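Local coordinates for VP2 (Primate bocaparvovirus 1, PDB 7L0Y), which forms the icosahedral T=1 capsid of human bocavirus 1, assembling in sixty copies into the shell of the virion, at residues 63-76 against 162-175. Residues are numbered along the deposited sequence; the frame is centred on the assembly and turned at random.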
ATOM      1  N   SER A  63      -5.328  54.256 109.450  1.00 65.52           N
ATOM      2  CA  SER A  63      -3.960  53.841 109.175  1.00 65.52           C
ATOM      3  C   SER A  63      -3.867  53.335 107.740  1.00 65.52           C
ATOM      4  O   SER A  63      -4.363  52.248 107.426  1.00 65.52           O
ATOM      5  CB  SER A  63      -3.510  52.756 110.153  1.00 66.61           C
ATOM      6  OG  SER A  63      -2.157  52.404 109.934  1.00 66.61           O
ATOM      7  N   GLN A  64      -3.222  54.117 106.882  1.00 55.80           N
ATOM      8  CA  GLN A  64      -2.963  53.706 105.514  1.00 55.80           C
ATOM      9  C   GLN A  64      -1.467  53.620 105.293  1.00 55.80           C
ATOM     10  O   GLN A  64      -0.676  54.320 105.926  1.00 55.80           O
ATOM     11  CB  GLN A  64      -3.569  54.662 104.480  1.00 56.40           C
ATOM     12  CG  GLN A  64      -5.070  54.594 104.359  1.00 56.40           C
ATOM     13  CD  GLN A  64      -5.533  53.249 103.867  1.00 56.40           C
ATOM     14  OE1 GLN A  64      -4.890  52.649 103.020  1.00 56.40           O
ATOM     15  NE2 GLN A  64      -6.647  52.765 104.397  1.00 56.40           N
ATOM     16  N   ARG A  65      -1.096  52.740 104.380  1.00 47.72           N
ATOM     17  CA  ARG A  65       0.274  52.637 103.921  1.00 47.72           C
ATOM     18  C   ARG A  65       0.222  52.581 102.409  1.00 47.72           C
ATOM     19  O   ARG A  65      -0.431  51.704 101.844  1.00 47.72           O
ATOM     20  CB  ARG A  65       0.958  51.395 104.469  1.00 50.58           C
ATOM     21  CG  ARG A  65       2.437  51.347 104.227  1.00 50.58           C
ATOM     22  CD  ARG A  65       2.934  50.005 104.653  1.00 50.58           C
ATOM     23  NE  ARG A  65       4.376  49.879 104.551  1.00 50.58           N
ATOM     24  CZ  ARG A  65       5.190  50.064 105.573  1.00 50.58           C
ATOM     25  NH1 ARG A  65       4.668  50.332 106.757  1.00 50.58           N
ATOM     26  NH2 ARG A  65       6.501  49.940 105.420  1.00 50.58           N
ATOM     27  N   CYS A  66       0.880  53.522 101.757  1.00 38.99           N
ATOM     28  CA  CYS A  66       0.846  53.564 100.310  1.00 38.99           C
ATOM     29  C   CYS A  66       2.258  53.698  99.788  1.00 38.99           C
ATOM     30  O   CYS A  66       3.113  54.319 100.411  1.00 38.99           O
ATOM     31  CB  CYS A  66       0.005  54.723  99.785  1.00 44.84           C
ATOM     32  SG  CYS A  66       0.525  56.333 100.410  1.00 44.84           S
ATOM     33  N   VAL A  67       2.487  53.104  98.635  1.00 32.27           N
ATOM     34  CA  VAL A  67       3.677  53.356  97.848  1.00 32.27           C
ATOM     35  C   VAL A  67       3.274  54.167  96.631  1.00 32.27           C
ATOM     36  O   VAL A  67       2.384  53.773  95.871  1.00 32.27           O
ATOM     37  CB  VAL A  67       4.390  52.048  97.485  1.00 31.81           C
ATOM     38  CG1 VAL A  67       3.389  51.030  97.212  1.00 31.81           C
ATOM     39  CG2 VAL A  67       5.245  52.241  96.246  1.00 31.81           C
ATOM     40  N   THR A  68       3.907  55.318  96.475  1.00 27.02           N
ATOM     41  CA  THR A  68       3.680  56.203  95.350  1.00 27.02           C
ATOM     42  C   THR A  68       4.793  56.018  94.334  1.00 27.02           C
ATOM     43  O   THR A  68       5.939  55.747  94.690  1.00 27.02           O
ATOM     44  CB  THR A  68       3.607  57.658  95.808  1.00 29.75           C
ATOM     45  OG1 THR A  68       4.792  57.986  96.538  1.00 29.75           O
ATOM     46  CG2 THR A  68       2.407  57.875  96.693  1.00 29.75           C
ATOM     47  N   THR A  69       4.447  56.156  93.075  1.00 22.85           N
ATOM     48  CA  THR A  69       5.357  55.806  92.002  1.00 22.85           C
ATOM     49  C   THR A  69       5.676  57.046  91.182  1.00 22.85           C
ATOM     50  O   THR A  69       4.969  58.054  91.273  1.00 22.85           O
ATOM     51  CB  THR A  69       4.742  54.731  91.107  1.00 21.61           C
ATOM     52  OG1 THR A  69       3.646  55.292  90.389  1.00 21.61           O
ATOM     53  CG2 THR A  69       4.217  53.589  91.948  1.00 21.61           C
ATOM     54  N   PRO A  70       6.756  57.028  90.404  1.00 21.23           N
ATOM     55  CA  PRO A  70       6.987  58.109  89.438  1.00 21.23           C
ATOM     56  C   PRO A  70       5.984  58.143  88.299  1.00 21.23           C
ATOM     57  O   PRO A  70       5.973  59.116  87.544  1.00 21.23           O
ATOM     58  CB  PRO A  70       8.401  57.817  88.932  1.00 20.73           C
ATOM     59  CG  PRO A  70       8.574  56.369  89.149  1.00 20.73           C
ATOM     60  CD  PRO A  70       7.854  56.053  90.404  1.00 20.73           C
ATOM     61  N   TRP A  71       5.179  57.107  88.131  1.00 18.63           N
ATOM     62  CA  TRP A  71       4.275  56.929  87.010  1.00 18.63           C
ATOM     63  C   TRP A  71       2.960  57.691  87.174  1.00 18.63           C
ATOM     64  O   TRP A  71       2.512  58.001  88.276  1.00 18.63           O
ATOM     65  CB  TRP A  71       3.978  55.450  86.835  1.00 14.35           C
ATOM     66  CG  TRP A  71       5.141  54.680  86.371  1.00 14.35           C
ATOM     67  CD1 TRP A  71       6.110  54.126  87.137  1.00 14.35           C
ATOM     68  CD2 TRP A  71       5.441  54.332  85.028  1.00 14.35           C
ATOM     69  NE1 TRP A  71       7.015  53.478  86.355  1.00 14.35           N
ATOM     70  CE2 TRP A  71       6.621  53.578  85.051  1.00 14.35           C
ATOM     71  CE3 TRP A  71       4.829  54.587  83.806  1.00 14.35           C
ATOM     72  CZ2 TRP A  71       7.200  53.079  83.903  1.00 14.35           C
ATOM     73  CZ3 TRP A  71       5.409  54.099  82.672  1.00 14.35           C
ATOM     74  CH2 TRP A  71       6.583  53.359  82.722  1.00 14.35           C
ATOM     75  N   THR A  72       2.339  57.972  86.034  1.00 17.34           N
ATOM     76  CA  THR A  72       0.969  58.446  85.942  1.00 17.34           C
ATOM     77  C   THR A  72       0.215  57.518  85.005  1.00 17.34           C
ATOM     78  O   THR A  72       0.808  56.696  84.311  1.00 17.34           O
ATOM     79  CB  THR A  72       0.868  59.889  85.428  1.00 19.01           C
ATOM     80  OG1 THR A  72       1.513  60.001  84.157  1.00 19.01           O
ATOM     81  CG2 THR A  72       1.492  60.858  86.386  1.00 19.01           C
ATOM     82  N   TYR A  73      -1.104  57.638  84.999  1.00 18.37           N
ATOM     83  CA  TYR A  73      -1.920  56.692  84.261  1.00 18.37           C
ATOM     84  C   TYR A  73      -3.135  57.384  83.668  1.00 18.37           C
ATOM     85  O   TYR A  73      -3.557  58.445  84.119  1.00 18.37           O
ATOM     86  CB  TYR A  73      -2.355  55.531  85.159  1.00 21.80           C
ATOM     87  CG  TYR A  73      -3.231  55.959  86.300  1.00 21.80           C
ATOM     88  CD1 TYR A  73      -4.609  55.911  86.193  1.00 21.80           C
ATOM     89  CD2 TYR A  73      -2.682  56.441  87.472  1.00 21.80           C
ATOM     90  CE1 TYR A  73      -5.402  56.308  87.216  1.00 21.80           C
ATOM     91  CE2 TYR A  73      -3.471  56.843  88.500  1.00 21.80           C
ATOM     92  CZ  TYR A  73      -4.830  56.776  88.372  1.00 21.80           C
ATOM     93  OH  TYR A  73      -5.627  57.177  89.410  1.00 21.80           O
ATOM     94  N   PHE A  74      -3.686  56.752  82.638  1.00 18.48           N
ATOM     95  CA  PHE A  74      -4.933  57.154  82.010  1.00 18.48           C
ATOM     96  C   PHE A  74      -6.095  56.391  82.623  1.00 18.48           C
ATOM     97  O   PHE A  74      -6.033  55.171  82.782  1.00 18.48           O
ATOM     98  CB  PHE A  74      -4.894  56.902  80.504  1.00 15.57           C
ATOM     99  CG  PHE A  74      -3.922  57.759  79.774  1.00 15.57           C
ATOM    100  CD1 PHE A  74      -4.287  59.004  79.327  1.00 15.57           C
ATOM    101  CD2 PHE A  74      -2.638  57.327  79.537  1.00 15.57           C
ATOM    102  CE1 PHE A  74      -3.391  59.811  78.678  1.00 15.57           C
ATOM    103  CE2 PHE A  74      -1.744  58.129  78.871  1.00 15.57           C
ATOM    104  CZ  PHE A  74      -2.123  59.370  78.437  1.00 15.57           C
ATOM    105  N   ASN A  75      -7.152  57.115  82.968  1.00 21.62           N
ATOM    106  CA  ASN A  75      -8.381  56.524  83.481  1.00 21.62           C
ATOM    107  C   ASN A  75      -9.537  56.896  82.565  1.00 21.62           C
ATOM    108  O   ASN A  75      -9.953  58.056  82.520  1.00 21.62           O
ATOM    109  CB  ASN A  75      -8.652  56.983  84.904  1.00 25.81           C
ATOM    110  CG  ASN A  75      -9.830  56.284  85.512  1.00 25.81           C
ATOM    111  OD1 ASN A  75     -10.155  55.163  85.141  1.00 25.81           O
ATOM    112  ND2 ASN A  75     -10.482  56.939  86.452  1.00 25.81           N
ATOM    113  N   PHE A  76     -10.057  55.913  81.843  1.00 18.97           N
ATOM    114  CA  PHE A  76     -11.178  56.110  80.938  1.00 18.97           C
ATOM    115  C   PHE A  76     -12.516  55.702  81.527  1.00 18.97           C
ATOM    116  O   PHE A  76     -13.511  55.699  80.806  1.00 18.97           O
ATOM    117  CB  PHE A  76     -10.934  55.361  79.636  1.00 18.06           C
ATOM    118  CG  PHE A  76      -9.783  55.888  78.870  1.00 18.06           C
ATOM    119  CD1 PHE A  76      -9.941  56.956  78.019  1.00 18.06           C
ATOM    120  CD2 PHE A  76      -8.527  55.349  79.037  1.00 18.06           C
ATOM    121  CE1 PHE A  76      -8.875  57.450  77.324  1.00 18.06           C
ATOM    122  CE2 PHE A  76      -7.464  55.843  78.350  1.00 18.06           C
ATOM    123  CZ  PHE A  76      -7.635  56.892  77.493  1.00 18.06           C
ATOM    124  N   TRP A 162      -6.416  67.390  80.169  1.00 19.67           N
ATOM    125  CA  TRP A 162      -6.447  66.276  81.087  1.00 19.67           C
ATOM    126  C   TRP A 162      -5.109  66.113  81.793  1.00 19.67           C
ATOM    127  O   TRP A 162      -4.117  65.780  81.166  1.00 19.67           O
ATOM    128  CB  TRP A 162      -6.784  65.023  80.289  1.00 21.22           C
ATOM    129  CG  TRP A 162      -7.063  63.802  81.079  1.00 21.22           C
ATOM    130  CD1 TRP A 162      -7.187  63.706  82.423  1.00 21.22           C
ATOM    131  CD2 TRP A 162      -7.302  62.498  80.558  1.00 21.22           C
ATOM    132  NE1 TRP A 162      -7.460  62.418  82.779  1.00 21.22           N
ATOM    133  CE2 TRP A 162      -7.540  61.655  81.647  1.00 21.22           C
ATOM    134  CE3 TRP A 162      -7.326  61.959  79.272  1.00 21.22           C
ATOM    135  CZ2 TRP A 162      -7.800  60.302  81.496  1.00 21.22           C
ATOM    136  CZ3 TRP A 162      -7.586  60.621  79.123  1.00 21.22           C
ATOM    137  CH2 TRP A 162      -7.815  59.805  80.227  1.00 21.22           C
ATOM    138  N   LYS A 163      -5.088  66.348  83.100  1.00 21.10           N
ATOM    139  CA  LYS A 163      -3.873  66.192  83.877  1.00 21.10           C
ATOM    140  C   LYS A 163      -3.913  64.821  84.506  1.00 21.10           C
ATOM    141  O   LYS A 163      -4.835  64.495  85.231  1.00 21.10           O
ATOM    142  CB  LYS A 163      -3.798  67.220  85.001  1.00 22.79           C
ATOM    143  CG  LYS A 163      -4.186  68.635  84.631  1.00 22.79           C
ATOM    144  CD  LYS A 163      -3.825  69.577  85.769  1.00 22.79           C
ATOM    145  CE  LYS A 163      -4.217  71.017  85.474  1.00 22.79           C
ATOM    146  NZ  LYS A 163      -5.676  71.247  85.657  1.00 22.79           N
ATOM    147  N   LEU A 164      -2.906  64.011  84.220  1.00 20.22           N
ATOM    148  CA  LEU A 164      -2.821  62.666  84.763  1.00 20.22           C
ATOM    149  C   LEU A 164      -2.477  62.651  86.244  1.00 20.22           C
ATOM    150  O   LEU A 164      -1.754  63.507  86.734  1.00 20.22           O
ATOM    151  CB  LEU A 164      -1.821  61.841  83.960  1.00 17.38           C
ATOM    152  CG  LEU A 164      -2.383  61.223  82.677  1.00 17.38           C
ATOM    153  CD1 LEU A 164      -3.624  61.944  82.169  1.00 17.38           C
ATOM    154  CD2 LEU A 164      -1.320  61.098  81.604  1.00 17.38           C
ATOM    155  N   PHE A 165      -3.008  61.674  86.960  1.00 22.60           N
ATOM    156  CA  PHE A 165      -2.727  61.552  88.378  1.00 22.60           C
ATOM    157  C   PHE A 165      -1.605  60.565  88.602  1.00 22.60           C
ATOM    158  O   PHE A 165      -1.367  59.693  87.779  1.00 22.60           O
ATOM    159  CB  PHE A 165      -3.961  61.087  89.138  1.00 27.44           C
ATOM    160  CG  PHE A 165      -4.891  62.194  89.511  1.00 27.44           C
ATOM    161  CD1 PHE A 165      -4.865  62.732  90.781  1.00 27.44           C
ATOM    162  CD2 PHE A 165      -5.792  62.697  88.593  1.00 27.44           C
ATOM    163  CE1 PHE A 165      -5.720  63.753  91.130  1.00 27.44           C
ATOM    164  CE2 PHE A 165      -6.653  63.718  88.936  1.00 27.44           C
ATOM    165  CZ  PHE A 165      -6.618  64.248  90.207  1.00 27.44           C
ATOM    166  N   GLN A 166      -0.906  60.724  89.719  1.00 23.39           N
ATOM    167  CA  GLN A 166       0.160  59.813  90.074  1.00 23.39           C
ATOM    168  C   GLN A 166      -0.396  58.448  90.430  1.00 23.39           C
ATOM    169  O   GLN A 166      -1.409  58.328  91.117  1.00 23.39           O
ATOM    170  CB  GLN A 166       0.932  60.370  91.252  1.00 23.84           C
ATOM    171  CG  GLN A 166       2.141  59.589  91.571  1.00 23.84           C
ATOM    172  CD  GLN A 166       2.911  60.198  92.685  1.00 23.84           C
ATOM    173  OE1 GLN A 166       2.526  61.221  93.231  1.00 23.84           O
ATOM    174  NE2 GLN A 166       4.025  59.595  93.016  1.00 23.84           N
ATOM    175  N   TYR A 167       0.290  57.417  89.972  1.00 22.76           N
ATOM    176  CA  TYR A 167      -0.053  56.053  90.311  1.00 22.76           C
ATOM    177  C   TYR A 167       0.508  55.675  91.671  1.00 22.76           C
ATOM    178  O   TYR A 167       1.615  56.064  92.040  1.00 22.76           O
ATOM    179  CB  TYR A 167       0.454  55.108  89.233  1.00 21.59           C
ATOM    180  CG  TYR A 167       0.341  53.650  89.563  1.00 21.59           C
ATOM    181  CD1 TYR A 167      -0.890  53.051  89.733  1.00 21.59           C
ATOM    182  CD2 TYR A 167       1.460  52.854  89.608  1.00 21.59           C
ATOM    183  CE1 TYR A 167      -0.988  51.719  90.004  1.00 21.59           C
ATOM    184  CE2 TYR A 167       1.368  51.536  89.864  1.00 21.59           C
ATOM    185  CZ  TYR A 167       0.145  50.966  90.062  1.00 21.59           C
ATOM    186  OH  TYR A 167       0.059  49.629  90.316  1.00 21.59           O
ATOM    187  N   GLY A 168      -0.283  54.930  92.418  1.00 26.82           N
ATOM    188  CA  GLY A 168       0.113  54.472  93.729  1.00 26.82           C
ATOM    189  C   GLY A 168      -0.817  53.364  94.138  1.00 26.82           C
ATOM    190  O   GLY A 168      -1.873  53.163  93.537  1.00 26.82           O
ATOM    191  N   TYR A 169      -0.410  52.633  95.164  1.00 30.10           N
ATOM    192  CA  TYR A 169      -1.171  51.475  95.583  1.00 30.10           C
ATOM    193  C   TYR A 169      -0.852  51.176  97.031  1.00 30.10           C
ATOM    194  O   TYR A 169       0.171  51.599  97.567  1.00 30.10           O
ATOM    195  CB  TYR A 169      -0.885  50.265  94.689  1.00 25.55           C
ATOM    196  CG  TYR A 169       0.554  49.825  94.679  1.00 25.55           C
ATOM    197  CD1 TYR A 169       1.015  48.886  95.580  1.00 25.55           C
ATOM    198  CD2 TYR A 169       1.449  50.349  93.764  1.00 25.55           C
ATOM    199  CE1 TYR A 169       2.312  48.482  95.568  1.00 25.55           C
ATOM    200  CE2 TYR A 169       2.751  49.954  93.748  1.00 25.55           C
ATOM    201  CZ  TYR A 169       3.183  49.021  94.651  1.00 25.55           C
ATOM    202  OH  TYR A 169       4.493  48.625  94.648  1.00 25.55           O
ATOM    203  N   ILE A 170      -1.759  50.439  97.658  1.00 34.51           N
ATOM    204  CA  ILE A 170      -1.648  50.063  99.061  1.00 34.51           C
ATOM    205  C   ILE A 170      -0.977  48.695  99.112  1.00 34.51           C
ATOM    206  O   ILE A 170      -1.577  47.708  98.659  1.00 34.51           O
ATOM    207  CB  ILE A 170      -3.023  50.047  99.735  1.00 36.90           C
ATOM    208  CG1 ILE A 170      -3.614  51.456  99.718  1.00 36.90           C
ATOM    209  CG2 ILE A 170      -2.919  49.537 101.145  1.00 36.90           C
ATOM    210  CD1 ILE A 170      -5.077  51.513 100.051  1.00 36.90           C
ATOM    211  N   PRO A 171       0.266  48.596  99.580  1.00 40.62           N
ATOM    212  CA  PRO A 171       0.933  47.290  99.595  1.00 40.62           C
ATOM    213  C   PRO A 171       0.424  46.355 100.676  1.00 40.62           C
ATOM    214  O   PRO A 171       0.492  45.134 100.514  1.00 40.62           O
ATOM    215  CB  PRO A 171       2.400  47.669  99.805  1.00 37.72           C
ATOM    216  CG  PRO A 171       2.341  48.935 100.564  1.00 37.72           C
ATOM    217  CD  PRO A 171       1.124  49.662 100.118  1.00 37.72           C
ATOM    218  N   ILE A 172      -0.074  46.887 101.785  1.00 47.31           N
ATOM    219  CA  ILE A 172      -0.471  46.060 102.911  1.00 47.31           C
ATOM    220  C   ILE A 172      -1.578  46.784 103.649  1.00 47.31           C
ATOM    221  O   ILE A 172      -1.708  48.005 103.558  1.00 47.31           O
ATOM    222  CB  ILE A 172       0.724  45.774 103.847  1.00 47.54           C
ATOM    223  CG1 ILE A 172       0.392  44.671 104.844  1.00 47.54           C
ATOM    224  CG2 ILE A 172       1.085  47.013 104.613  1.00 47.54           C
ATOM    225  CD1 ILE A 172       1.584  44.174 105.588  1.00 47.54           C
ATOM    226  N   GLU A 173      -2.379  46.030 104.388  1.00 57.07           N
ATOM    227  CA  GLU A 173      -3.354  46.648 105.274  1.00 57.07           C
ATOM    228  C   GLU A 173      -2.618  47.095 106.526  1.00 57.07           C
ATOM    229  O   GLU A 173      -2.079  46.270 107.268  1.00 57.07           O
ATOM    230  CB  GLU A 173      -4.471  45.660 105.589  1.00 60.91           C
ATOM    231  CG  GLU A 173      -5.660  46.258 106.306  1.00 60.91           C
ATOM    232  CD  GLU A 173      -6.789  45.257 106.469  1.00 60.91           C
ATOM    233  OE1 GLU A 173      -6.598  44.085 106.086  1.00 60.91           O
ATOM    234  OE2 GLU A 173      -7.868  45.639 106.969  1.00 60.91           O
ATOM    235  N   ASN A 174      -2.598  48.404 106.768  1.00 64.51           N
ATOM    236  CA  ASN A 174      -1.590  48.969 107.659  1.00 64.51           C
ATOM    237  C   ASN A 174      -1.918  48.690 109.115  1.00 64.51           C
ATOM    238  O   ASN A 174      -1.015  48.504 109.935  1.00 64.51           O
ATOM    239  CB  ASN A 174      -1.461  50.471 107.419  1.00 63.88           C
ATOM    240  CG  ASN A 174      -0.218  51.058 108.055  1.00 63.88           C
ATOM    241  OD1 ASN A 174       0.813  50.398 108.154  1.00 63.88           O
ATOM    242  ND2 ASN A 174      -0.315  52.304 108.495  1.00 63.88           N
ATOM    243  N   GLU A 175      -3.202  48.668 109.462  1.00 69.85           N
ATOM    244  CA  GLU A 175      -3.579  48.392 110.843  1.00 69.85           C
ATOM    245  C   GLU A 175      -3.167  46.985 111.249  1.00 69.85           C
ATOM    246  O   GLU A 175      -2.916  46.717 112.429  1.00 69.85           O
ATOM    247  CB  GLU A 175      -5.083  48.588 111.017  1.00 75.28           C
ATOM    248  CG  GLU A 175      -5.582  48.474 112.441  1.00 75.28           C
ATOM    249  CD  GLU A 175      -5.118  49.609 113.330  1.00 75.28           C
ATOM    250  OE1 GLU A 175      -4.657  50.638 112.797  1.00 75.28           O
ATOM    251  OE2 GLU A 175      -5.213  49.471 114.568  1.00 75.28           O
TER
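Strand 65-69 runs antiparallel to strand 165-169, with V67 and Y169 as a hydrogen-bonded pair and T68 opposite G168 as a non-hydrogen-bonded pair; the chain turns a corner at P70, and strand 71-74 meets strand 165-169 at 104°. A beta bulge shifts the register by two between T68 and T72. V67 N to Y169 O is 3.0 Å, and Y169 N returns a bond to V67 O. Y167 N donates to W71 O at 2.9 Å.

T69 grips Y167 O twice. Its N comes nearly in line with the carbonyl, while its OG1, 2.7 Å from Y167 O, donates from above the carbonyl plane. OG1 sits between the backbone N and carbonyl carbon (chi1 69°), where it accepts from W71 N in an ST turn. Q166 CG is anti to the backbone N and the chain runs on extended, which carries NE2 to T69 O, tilted from the carbonyl plane.

V67 CG1 lies over one face of the Y169 ring, 3.4 Å from its centroid, in a CH-pi contact. The phenol OH of Y169 bonds to F200 N. At the other end, the edge of F74 points at the face of W162, with centroids 5.4 Å apart and planes at 75°. The edge of W162 meets the face of F76. L164 CD2 lies over one face of F74 in a CH-pi contact, 3.9 Å from its centroid.

Strand 50-53 pairs with 65-69, and strand 424-429 with 71-74. Strand 161-169 pairs with 65-69 and 71-74 across the chain corner at P70. Backbone bonds, the T69 hydroxyl and the Q166 amide hold the corner. Two T-shaped stacks and a CH-pi contact pack the end at F74, F76 and W162; V67 on Y169 lies along the paired strands.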